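Local coordinates for protein amino Transferase (PDB 3ELE) that binds pyridoxal-5'-phosphate and probably transfers amino groups between amino acids and keto acids, at residues L102-G107 with E255-V260; A110-C115 with L241-Y246; I128-Y133 with R174-N179; P211-A216 with Y237-V242. All blocks are in the same frame, centred on the assembly; numbering follows the deposited sequence. Where two conformers were deposited one is given.

Contact 1: residues L102-G107 with E255-V260; sequences LYMTMG and ERIGYV. With PLP (pyridoxal-5'-phosphate), chain E.
Y103 and V260 trade two backbone hydrogen bonds, and T105 and G258 do likewise, T105 N to G258 O and G258 N to T105 O both being 2.9 Å. This sets 102-105, an outermost strand of the sheet in this chain, antiparallel to 258-260. M104 and Y259 form the non-hydrogen-bonded pair between them. On their face of the sheet L102 CD1 sits over one face of the Y259 ring, 3.8 Å from its centroid, in a CH-pi contact. The M104 chain, bent at chi2 and chi3, brings CE to 4.0 Å from I257 CD1. On the opposite face T105 CG2 packs on V260 CG2, and T105 OG1 bonds to S111 of helix 108-119. Past the strands, R256 NH1 bonds to cofactor O2P and NH2 to O3P, each at 3.0 Å and nearly straight. One guanidinium face lies over G107 CA; a water links NH2 to M106 O, and P253 O accepts from NH1. A leucine in place of R256 would probably cost O2P and O3P these bonds and the positive charge, leaving S245 on O1P. Such a two-pronged grip holds the guanidinium's rotation and is likely to offset part of the phosphate's negative charge.

Contact 2: residues A110-C115 with L241-Y246; sequences ASLSIC and LVCYSY. With PLP (pyridoxal-5'-phosphate), chain E.
C115 and C243 meet sulphur to sulphur, the two SG atoms 3.6 Å apart, too far for a disulphide and close to van der Waals touch. The helix 110-115 and the strand 241-245 are joined by apolar contact of this kind, with no hydrogen bond between the two segments. C243 is at the middle of it: besides C115 its side chain takes S111 CB, which lies 3.7 Å from C243 CB, and the L112 methyl CD2, 3.9 Å from C243 SG. For C243, chi1 of -64° sets SG beside its own backbone N and anti to the carbonyl carbon, which puts SG against S111 CB, L112 CD2 and C115 SG. Two residues earlier on the strand, L241 CD1 touches the same C115 SG at 3.9 Å.

The polar groups look elsewhere. S111 OG is hydrogen-bonded to T105 OG1 and Y259 O. Y244 points off the far side of the strand, where its OH bonds to E222 and S249 and its CE2 stands 3.6 Å above the centre of the Y246 ring. S245 OG donates to O1P of the cofactor at 2.6 Å, and S247 OG is a further partner of the same hydroxyl.

The helix runs at 157° to the strand, so nearly antiparallel, with axes 7.9 Å apart. Its start, where A108 N bonds to the cofactor, and the S245 end of the strand thus converge on the phosphate, while helices 136-143 and 269-282 pack against L112 and I114.

Contact 3: residues I128-Y133 with R174-N179; sequences ITIAPY and RGVIIN. With PLP (pyridoxal-5'-phosphate), chain E.
I128 and V176 pair as neighbours in two parallel strands, 126-130 and 173-178, within the mixed sheet at the heart of the large domain. Two backbone hydrogen bonds bracket V176: I128 N to G175 O at 3.0 Å, and I177 N to I128 O at 2.8 Å. The second comes in nearly along the C=O axis, with a C=O...N angle of 178°. V176 CA also leans on that carbonyl through a CA-H...O contact.

Side-chain contact between the segments is sparse and long. V176 CG2 lies 4.1 Å from I128 CB on one face of the sheet, the face that V176 extends onto L201 of helix 191-208. I177, on the other face, rests its CB and CG1 against I128 O and reaches Y137 of helix 136-143.

Farther on the strands part, and a water stands in for the direct bond between I130 N and I177 O. It accepts from I130 N, donates to I177 O at 2.7 Å and pairs with T129 OG1. T129 CG2 meanwhile sits over the centre of the Y133 ring, just beyond the cis peptide before P132.

Beyond I178, N179 lies beside the cofactor, OD1 3.1 Å from the methyl C2A, with ND2 bonding to D217 O and OD1 accepting from N183 N. A mainly parallel seven-stranded sheet with the cofactor beside it is as in the fold type I aminotransferases.

Contact 4: residues P211-A216 with Y237-V242; sequences PIFIIA and YDNTLV
I214 and T240 lie side by side in the parallel pair 213-216 and 240-242, part of the central sheet of an aminotransferase of fold type I. The tight part runs along this pair. Backbone bonds step from I214 N to N239 O, from L241 N to I214 O and from A216 N to L241 O, the last nearly straight at 177°. On the I214 and T240 face of the sheet, Y237, its CG anti to the backbone N (chi1 -168°), crosses I214, and its CD2 comes 3.6 Å from I214 CD1. Y237 OH donates to I212 O at 2.6 Å, in the carbonyl plane, and Y237 O accepts from T240 OG1 at 2.8 Å. A phenylalanine in place of Y237 would probably leave I212 O, which the hydroxyl grips in the buried region against helix 191-208, without this donor. The looser side is the partly exposed P211 edge, where P211 CB meets N239 ND2 and V3 of the second subunit packs on P211 and F213. N239, also partly exposed, sends OD1 to Y267 N. The buried F213 is well packed: its CD2 is 4.1 Å from L241 CD1, and N239 CB makes a CH-pi contact over one face of its ring, 4.1 Å from the centroid and 28° off the normal.

From the N terminus, contacts 1 and 2 open first, on strand 102-105 and the helix that follows it, but close late. The chain next forms contact 3, closed by 174-179, and then contact 4, which runs from 211-216 to 237-242; these two come in series and both fall within the wider loops. Contact 2 closes on the same strand as contact 4, the two sharing L241 and V242, and contact 1 closes last, at 255-260, enclosing all the others. No two of the loops cross. Together they join six of the seven strands of the central sheet, where 173-178 hydrogen-bonds to 213-217, while the helix of contact 2 lies against the sheet; contacts 1, 2 and 3 also meet the cofactor.

Contact 1: residues L102-G107 with E255-V260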
# COMPACT_ATOMS: atom_id res chain seq x y z
N LEU A 102 -2.68 2.39 17.74
CA LEU A 102 -3.02 1.82 16.43
C LEU A 102 -2.45 2.60 15.26
O LEU A 102 -2.28 3.82 15.37
CB LEU A 102 -4.54 1.72 16.25
CG LEU A 102 -5.34 0.60 16.93
CD1 LEU A 102 -4.86 -0.76 16.41
CD2 LEU A 102 -5.29 0.66 18.44
N TYR A 103 -2.11 1.88 14.18
CA TYR A 103 -1.69 2.49 12.90
C TYR A 103 -2.47 1.74 11.83
O TYR A 103 -2.28 0.54 11.67
CB TYR A 103 -0.17 2.35 12.71
CG TYR A 103 0.37 2.97 11.44
CD1 TYR A 103 0.33 2.29 10.24
CD2 TYR A 103 0.93 4.24 11.45
CE1 TYR A 103 0.81 2.84 9.06
CE2 TYR A 103 1.41 4.80 10.28
CZ TYR A 103 1.35 4.10 9.09
OH TYR A 103 1.83 4.63 7.90
N MSE A 104 -3.35 2.44 11.11
CA MSE A 104 -4.21 1.80 10.10
C MSE A 104 -3.41 1.52 8.83
O MSE A 104 -2.73 2.40 8.32
CB MSE A 104 -5.45 2.64 9.79
CG MSE A 104 -6.30 3.02 11.02
SE MSE A 104 -6.78 1.55 12.16
CE MSE A 104 -7.93 0.60 10.92
N THR A 105 -3.54 0.29 8.34
CA THR A 105 -2.77 -0.20 7.19
C THR A 105 -3.68 -0.73 6.09
O THR A 105 -4.88 -0.89 6.27
CB THR A 105 -1.78 -1.32 7.61
OG1 THR A 105 -2.52 -2.45 8.08
CG2 THR A 105 -0.79 -0.84 8.68
N MSE A 106 -3.06 -1.04 4.96
CA MSE A 106 -3.71 -1.57 3.78
C MSE A 106 -3.59 -3.09 3.74
O MSE A 106 -3.05 -3.66 2.78
CB MSE A 106 -3.12 -0.89 2.55
CG MSE A 106 -3.37 0.65 2.63
SE MSE A 106 -2.96 1.56 1.03
CE MSE A 106 -1.13 1.34 1.15
N GLY A 107 -4.10 -3.74 4.79
CA GLY A 107 -4.07 -5.18 4.95
C GLY A 107 -2.87 -5.68 5.74
O GLY A 107 -1.95 -4.91 6.07
N GLU A 255 -10.23 -5.36 -0.29
CA GLU A 255 -10.40 -3.96 0.17
C GLU A 255 -9.19 -3.33 0.89
O GLU A 255 -9.09 -2.10 0.96
CB GLU A 255 -11.70 -3.82 0.97
CG GLU A 255 -12.97 -4.37 0.25
CD GLU A 255 -13.24 -3.81 -1.15
OE1 GLU A 255 -12.46 -2.97 -1.67
OE2 GLU A 255 -14.25 -4.21 -1.77
N ARG A 256 -8.27 -4.16 1.39
CA ARG A 256 -6.98 -3.71 1.95
C ARG A 256 -7.15 -2.81 3.17
O ARG A 256 -6.96 -1.60 3.11
CB ARG A 256 -6.11 -3.02 0.85
CG ARG A 256 -6.10 -3.68 -0.53
CD ARG A 256 -5.89 -5.18 -0.46
NE ARG A 256 -4.62 -5.54 0.14
CZ ARG A 256 -4.38 -6.56 0.97
NH1 ARG A 256 -5.33 -7.33 1.45
NH2 ARG A 256 -3.13 -6.74 1.40
N ILE A 257 -7.58 -3.41 4.28
CA ILE A 257 -7.75 -2.67 5.54
C ILE A 257 -7.34 -3.52 6.74
O ILE A 257 -7.84 -4.62 6.95
CB ILE A 257 -9.20 -2.10 5.65
CG1 ILE A 257 -9.39 -1.25 6.92
CG2 ILE A 257 -10.26 -3.22 5.51
CD1 ILE A 257 -8.49 -0.06 7.05
N GLY A 258 -6.39 -3.00 7.50
CA GLY A 258 -5.95 -3.67 8.69
C GLY A 258 -5.23 -2.71 9.60
O GLY A 258 -5.43 -1.50 9.51
N TYR A 259 -4.37 -3.25 10.45
CA TYR A 259 -3.62 -2.40 11.36
C TYR A 259 -2.39 -3.06 11.93
O TYR A 259 -2.21 -4.28 11.79
CB TYR A 259 -4.50 -1.87 12.52
CG TYR A 259 -5.11 -2.92 13.44
CD1 TYR A 259 -4.34 -3.58 14.43
CD2 TYR A 259 -6.48 -3.22 13.38
CE1 TYR A 259 -4.90 -4.52 15.30
CE2 TYR A 259 -7.06 -4.16 14.27
CZ TYR A 259 -6.25 -4.80 15.22
OH TYR A 259 -6.79 -5.73 16.09
N VAL A 260 -1.56 -2.21 12.53
CA VAL A 260 -0.42 -2.58 13.34
C VAL A 260 -0.76 -1.98 14.73
O VAL A 260 -1.05 -0.78 14.85
CB VAL A 260 0.92 -2.03 12.85
CG1 VAL A 260 2.03 -2.35 13.87
CG2 VAL A 260 1.28 -2.64 11.47
N1 PLP E . -0.98 -13.84 6.99
C2 PLP E . -1.44 -15.13 6.71
C2A PLP E . -0.99 -16.27 7.57
C3 PLP E . -2.34 -15.36 5.64
O3 PLP E . -2.80 -16.62 5.37
C4 PLP E . -2.75 -14.28 4.82
C4A PLP E . -3.33 -14.66 3.47
O4A PLP E . -2.58 -14.85 2.51
C5 PLP E . -2.27 -12.97 5.13
C6 PLP E . -1.38 -12.76 6.21
C5A PLP E . -2.62 -11.75 4.30
O4P PLP E . -3.75 -11.07 4.75
P PLP E . -4.12 -9.69 4.02
O1P PLP E . -4.73 -8.74 5.02
O2P PLP E . -5.18 -9.95 2.99
O3P PLP E . -2.94 -9.05 3.38
O HOH W 1 -1.11 -4.24 1.02

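Contact 2: residues A110-C115 with L241-Y246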
# COMPACT_ATOMS: atom_id res chain seq x y z
N ALA A 110 0.73 -5.32 4.37
CA ALA A 110 1.26 -3.99 4.66
C ALA A 110 1.72 -3.91 6.13
O ALA A 110 2.77 -3.36 6.41
CB ALA A 110 0.23 -2.92 4.34
N SER A 111 0.95 -4.50 7.05
CA SER A 111 1.27 -4.50 8.48
C SER A 111 2.59 -5.23 8.74
O SER A 111 3.46 -4.71 9.43
CB SER A 111 0.14 -5.15 9.31
OG SER A 111 -1.08 -4.41 9.24
N LEU A 112 2.73 -6.41 8.16
CA LEU A 112 3.97 -7.22 8.28
C LEU A 112 5.17 -6.49 7.69
O LEU A 112 6.21 -6.39 8.35
CB LEU A 112 3.79 -8.59 7.62
CG LEU A 112 2.78 -9.52 8.32
CD1 LEU A 112 2.40 -10.68 7.42
CD2 LEU A 112 3.32 -10.00 9.66
N SER A 113 4.99 -5.94 6.48
CA SER A 113 6.05 -5.19 5.78
C SER A 113 6.57 -4.04 6.65
O SER A 113 7.79 -3.91 6.86
CB SER A 113 5.57 -4.68 4.42
OG SER A 113 5.27 -5.77 3.55
N ILE A 114 5.63 -3.25 7.20
CA ILE A 114 5.93 -2.14 8.13
C ILE A 114 6.74 -2.61 9.34
O ILE A 114 7.71 -1.96 9.71
CB ILE A 114 4.62 -1.44 8.64
CG1 ILE A 114 4.01 -0.60 7.53
CG2 ILE A 114 4.90 -0.53 9.83
CD1 ILE A 114 2.61 -0.16 7.82
N CYS A 115 6.35 -3.74 9.94
CA CYS A 115 7.07 -4.30 11.11
C CYS A 115 8.52 -4.71 10.81
O CYS A 115 9.42 -4.35 11.56
CB CYS A 115 6.31 -5.47 11.75
SG CYS A 115 4.78 -4.97 12.59
N LEU A 241 4.16 -6.81 18.67
CA LEU A 241 3.53 -6.03 17.62
C LEU A 241 2.45 -6.94 17.06
O LEU A 241 2.75 -8.10 16.79
CB LEU A 241 4.53 -5.65 16.52
CG LEU A 241 5.58 -4.61 16.92
CD1 LEU A 241 6.76 -4.60 15.95
CD2 LEU A 241 4.91 -3.23 17.03
N VAL A 242 1.22 -6.45 16.94
CA VAL A 242 0.10 -7.23 16.40
C VAL A 242 -0.25 -6.70 15.02
O VAL A 242 -0.39 -5.49 14.86
CB VAL A 242 -1.14 -7.24 17.33
CG1 VAL A 242 -2.29 -8.05 16.69
CG2 VAL A 242 -0.76 -7.81 18.72
N CYS A 243 -0.33 -7.61 14.05
CA CYS A 243 -0.69 -7.33 12.66
C CYS A 243 -2.03 -8.00 12.45
O CYS A 243 -2.17 -9.22 12.67
CB CYS A 243 0.34 -7.92 11.69
SG CYS A 243 1.96 -7.16 11.88
N TYR A 244 -3.01 -7.20 12.06
CA TYR A 244 -4.35 -7.67 11.84
C TYR A 244 -4.90 -7.10 10.53
O TYR A 244 -4.37 -6.13 10.00
CB TYR A 244 -5.20 -7.25 13.05
CG TYR A 244 -6.61 -7.78 12.98
CD1 TYR A 244 -6.90 -9.12 13.30
CD2 TYR A 244 -7.65 -6.96 12.50
CE1 TYR A 244 -8.20 -9.61 13.19
CE2 TYR A 244 -8.96 -7.45 12.39
CZ TYR A 244 -9.23 -8.77 12.75
OH TYR A 244 -10.52 -9.23 12.63
N SER A 245 -5.90 -7.77 9.99
CA SER A 245 -6.65 -7.26 8.86
C SER A 245 -8.07 -7.84 8.90
O SER A 245 -8.32 -8.84 9.57
CB SER A 245 -5.97 -7.58 7.53
OG SER A 245 -6.20 -8.91 7.11
N TYR A 246 -8.96 -7.19 8.16
CA TYR A 246 -10.37 -7.60 8.04
C TYR A 246 -10.63 -8.49 6.81
O TYR A 246 -11.78 -8.69 6.43
CB TYR A 246 -11.27 -6.35 8.07
CG TYR A 246 -11.15 -5.61 9.38
CD1 TYR A 246 -10.16 -4.64 9.56
CD2 TYR A 246 -11.99 -5.90 10.46
CE1 TYR A 246 -10.01 -3.97 10.77
CE2 TYR A 246 -11.85 -5.21 11.70
CZ TYR A 246 -10.86 -4.26 11.84
OH TYR A 246 -10.68 -3.56 13.02
N1 PLP E . -0.98 -13.84 6.99
C2 PLP E . -1.44 -15.13 6.71
C2A PLP E . -0.99 -16.27 7.57
C3 PLP E . -2.34 -15.36 5.64
O3 PLP E . -2.80 -16.62 5.37
C4 PLP E . -2.75 -14.28 4.82
C4A PLP E . -3.33 -14.66 3.47
O4A PLP E . -2.58 -14.85 2.51
C5 PLP E . -2.27 -12.97 5.13
C6 PLP E . -1.38 -12.76 6.21
C5A PLP E . -2.62 -11.75 4.30
O4P PLP E . -3.75 -11.07 4.75
P PLP E . -4.12 -9.69 4.02
O1P PLP E . -4.73 -8.74 5.02
O2P PLP E . -5.18 -9.95 2.99
O3P PLP E . -2.94 -9.05 3.38

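Contact 3: residues I128-Y133 with R174-N179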
# COMPACT_ATOMS: atom_id res chain seq x y z
N ILE A 128 12.58 -15.09 12.88
CA ILE A 128 12.31 -16.50 13.03
C ILE A 128 10.84 -16.77 12.74
O ILE A 128 9.96 -16.07 13.25
CB ILE A 128 12.63 -17.00 14.46
CG1 ILE A 128 14.12 -16.93 14.76
CG2 ILE A 128 12.20 -18.47 14.66
CD1 ILE A 128 14.43 -17.37 16.16
N THR A 129 10.61 -17.80 11.93
CA THR A 129 9.23 -18.29 11.62
C THR A 129 9.20 -19.73 12.15
O THR A 129 10.26 -20.40 12.23
CB THR A 129 8.88 -18.16 10.13
OG1 THR A 129 7.50 -18.50 9.91
CG2 THR A 129 9.75 -19.06 9.26
N ILE A 130 8.02 -20.17 12.60
CA ILE A 130 7.81 -21.50 13.16
C ILE A 130 7.07 -22.29 12.08
O ILE A 130 5.95 -21.94 11.72
CB ILE A 130 6.97 -21.47 14.48
CG1 ILE A 130 7.51 -20.44 15.48
CG2 ILE A 130 6.94 -22.86 15.16
CD1 ILE A 130 8.92 -20.68 15.90
N ALA A 131 7.72 -23.33 11.55
CA ALA A 131 7.14 -24.18 10.51
C ALA A 131 5.97 -25.02 11.08
O ALA A 131 5.98 -25.33 12.26
CB ALA A 131 8.18 -25.10 9.88
N PRO A 132 4.92 -25.32 10.27
CA PRO A 132 4.76 -24.89 8.89
C PRO A 132 4.34 -23.43 8.85
O PRO A 132 3.60 -22.99 9.74
CB PRO A 132 3.66 -25.80 8.37
CG PRO A 132 2.81 -26.05 9.57
CD PRO A 132 3.77 -26.12 10.72
N TYR A 133 4.79 -22.70 7.83
CA TYR A 133 4.54 -21.25 7.77
C TYR A 133 4.16 -20.70 6.40
O TYR A 133 4.40 -21.34 5.37
CB TYR A 133 5.78 -20.51 8.32
CG TYR A 133 6.98 -20.55 7.39
CD1 TYR A 133 7.80 -21.67 7.33
CD2 TYR A 133 7.26 -19.46 6.56
CE1 TYR A 133 8.87 -21.72 6.43
CE2 TYR A 133 8.32 -19.49 5.67
CZ TYR A 133 9.13 -20.61 5.61
OH TYR A 133 10.17 -20.58 4.72
N ARG A 174 15.99 -10.46 15.69
CA ARG A 174 15.19 -9.26 15.93
C ARG A 174 13.77 -9.56 16.35
O ARG A 174 13.15 -8.78 17.07
CB ARG A 174 15.16 -8.37 14.68
CG ARG A 174 16.53 -8.03 14.07
CD ARG A 174 17.58 -7.58 15.08
NE ARG A 174 17.01 -6.78 16.15
CZ ARG A 174 16.60 -5.51 16.07
NH1 ARG A 174 16.75 -4.78 14.96
NH2 ARG A 174 16.07 -4.95 17.16
N GLY A 175 13.23 -10.69 15.87
CA GLY A 175 11.89 -11.09 16.21
C GLY A 175 11.47 -12.49 15.85
O GLY A 175 12.14 -13.18 15.09
N VAL A 176 10.35 -12.90 16.43
CA VAL A 176 9.74 -14.22 16.18
C VAL A 176 8.34 -13.96 15.67
O VAL A 176 7.56 -13.28 16.33
CB VAL A 176 9.73 -15.13 17.42
CG1 VAL A 176 9.09 -16.47 17.08
CG2 VAL A 176 11.18 -15.32 17.91
N ILE A 177 8.05 -14.46 14.48
CA ILE A 177 6.75 -14.32 13.83
C ILE A 177 5.89 -15.50 14.30
O ILE A 177 6.36 -16.66 14.27
CB ILE A 177 6.84 -14.40 12.26
CG1 ILE A 177 7.86 -13.40 11.68
CG2 ILE A 177 5.48 -14.16 11.64
CD1 ILE A 177 8.41 -13.81 10.31
N ILE A 178 4.65 -15.21 14.71
CA ILE A 178 3.68 -16.22 15.09
C ILE A 178 2.37 -15.95 14.33
O ILE A 178 1.99 -14.82 14.07
CB ILE A 178 3.45 -16.36 16.63
CG1 ILE A 178 2.55 -15.27 17.19
CG2 ILE A 178 4.81 -16.49 17.39
CD1 ILE A 178 2.28 -15.42 18.63
N ASN A 179 1.71 -17.02 13.95
CA ASN A 179 0.47 -16.94 13.18
C ASN A 179 -0.45 -17.96 13.80
O ASN A 179 -0.30 -19.15 13.54
CB ASN A 179 0.86 -17.22 11.74
CG ASN A 179 -0.31 -17.35 10.79
OD1 ASN A 179 -0.25 -18.22 9.93
ND2 ASN A 179 -1.35 -16.51 10.91
N1 PLP E . -0.98 -13.84 6.99
C2 PLP E . -1.44 -15.13 6.71
C2A PLP E . -0.99 -16.27 7.57
C3 PLP E . -2.34 -15.36 5.64
O3 PLP E . -2.80 -16.62 5.37
C4 PLP E . -2.75 -14.28 4.82
C4A PLP E . -3.33 -14.66 3.47
O4A PLP E . -2.58 -14.85 2.51
C5 PLP E . -2.27 -12.97 5.13
C6 PLP E . -1.38 -12.76 6.21
C5A PLP E . -2.62 -11.75 4.30
O4P PLP E . -3.75 -11.07 4.75
P PLP E . -4.12 -9.69 4.02
O1P PLP E . -4.73 -8.74 5.02
O2P PLP E . -5.18 -9.95 2.99
O3P PLP E . -2.94 -9.05 3.38
O HOH W 2 5.87 -18.26 12.12

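Contact 4: residues P211-A216 with Y237-V242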
# COMPACT_ATOMS: atom_id res chain seq x y z
N PRO A 211 15.69 -6.17 22.83
CA PRO A 211 14.38 -6.80 22.68
C PRO A 211 14.21 -7.70 21.45
O PRO A 211 14.62 -7.31 20.36
CB PRO A 211 13.43 -5.60 22.55
CG PRO A 211 14.14 -4.49 23.22
CD PRO A 211 15.56 -4.70 22.84
N ILE A 212 13.64 -8.89 21.64
CA ILE A 212 13.27 -9.79 20.54
C ILE A 212 11.77 -9.62 20.50
O ILE A 212 11.07 -9.99 21.45
CB ILE A 212 13.63 -11.26 20.79
CG1 ILE A 212 15.14 -11.44 21.00
CG2 ILE A 212 13.17 -12.14 19.60
CD1 ILE A 212 15.53 -12.80 21.52
N PHE A 213 11.26 -9.03 19.43
CA PHE A 213 9.82 -8.83 19.29
C PHE A 213 9.06 -10.08 18.92
O PHE A 213 9.62 -10.99 18.33
CB PHE A 213 9.51 -7.74 18.26
CG PHE A 213 9.78 -6.39 18.79
CD1 PHE A 213 11.07 -5.86 18.76
CD2 PHE A 213 8.75 -5.67 19.41
CE1 PHE A 213 11.33 -4.62 19.33
CE2 PHE A 213 9.00 -4.44 19.96
CZ PHE A 213 10.28 -3.91 19.92
N ILE A 214 7.80 -10.14 19.33
CA ILE A 214 6.84 -11.12 18.83
C ILE A 214 6.11 -10.31 17.76
O ILE A 214 5.66 -9.20 18.04
CB ILE A 214 5.82 -11.62 19.88
CG1 ILE A 214 6.45 -12.62 20.83
CG2 ILE A 214 4.60 -12.33 19.20
CD1 ILE A 214 5.48 -13.15 21.94
N ILE A 215 6.06 -10.81 16.53
CA ILE A 215 5.28 -10.21 15.45
C ILE A 215 4.14 -11.19 15.30
O ILE A 215 4.35 -12.29 14.80
CB ILE A 215 6.09 -10.03 14.14
CG1 ILE A 215 7.31 -9.14 14.38
CG2 ILE A 215 5.24 -9.43 13.03
CD1 ILE A 215 8.56 -9.90 14.74
N ALA A 216 2.95 -10.80 15.79
CA ALA A 216 1.75 -11.63 15.79
C ALA A 216 0.90 -11.37 14.56
O ALA A 216 0.25 -10.32 14.47
CB ALA A 216 0.92 -11.37 17.08
N TYR A 237 3.47 -10.86 26.69
CA TYR A 237 4.77 -10.40 26.30
C TYR A 237 4.70 -8.90 25.97
O TYR A 237 3.89 -8.47 25.15
CB TYR A 237 5.25 -11.24 25.11
CG TYR A 237 6.72 -11.06 24.80
CD1 TYR A 237 7.70 -11.51 25.69
CD2 TYR A 237 7.15 -10.46 23.61
CE1 TYR A 237 9.06 -11.35 25.43
CE2 TYR A 237 8.53 -10.29 23.35
CZ TYR A 237 9.47 -10.74 24.25
OH TYR A 237 10.82 -10.59 24.01
N ASP A 238 5.56 -8.12 26.62
CA ASP A 238 5.55 -6.67 26.47
C ASP A 238 5.88 -6.22 25.04
O ASP A 238 5.08 -5.51 24.43
CB ASP A 238 6.48 -6.02 27.50
CG ASP A 238 5.91 -6.02 28.91
OD1 ASP A 238 4.71 -6.29 29.13
OD2 ASP A 238 6.69 -5.70 29.82
N ASN A 239 7.00 -6.70 24.51
CA ASN A 239 7.46 -6.37 23.14
C ASN A 239 6.76 -7.22 22.07
O ASN A 239 7.34 -8.08 21.45
CB ASN A 239 9.00 -6.46 23.07
CG ASN A 239 9.68 -5.38 23.89
OD1 ASN A 239 9.38 -4.21 23.73
ND2 ASN A 239 10.60 -5.77 24.75
N THR A 240 5.49 -6.92 21.86
CA THR A 240 4.65 -7.61 20.89
C THR A 240 4.05 -6.56 19.98
O THR A 240 3.53 -5.55 20.47
CB THR A 240 3.52 -8.35 21.60
OG1 THR A 240 4.07 -9.29 22.51
CG2 THR A 240 2.53 -9.07 20.59
N LEU A 241 4.16 -6.81 18.67
CA LEU A 241 3.53 -6.03 17.62
C LEU A 241 2.45 -6.94 17.06
O LEU A 241 2.75 -8.10 16.79
CB LEU A 241 4.53 -5.65 16.52
CG LEU A 241 5.58 -4.61 16.92
CD1 LEU A 241 6.76 -4.60 15.95
CD2 LEU A 241 4.91 -3.23 17.03
N VAL A 242 1.22 -6.45 16.94
CA VAL A 242 0.10 -7.23 16.40
C VAL A 242 -0.25 -6.70 15.02
O VAL A 242 -0.39 -5.49 14.86
CB VAL A 242 -1.14 -7.24 17.33
CG1 VAL A 242 -2.29 -8.05 16.69
CG2 VAL A 242 -0.76 -7.81 18.72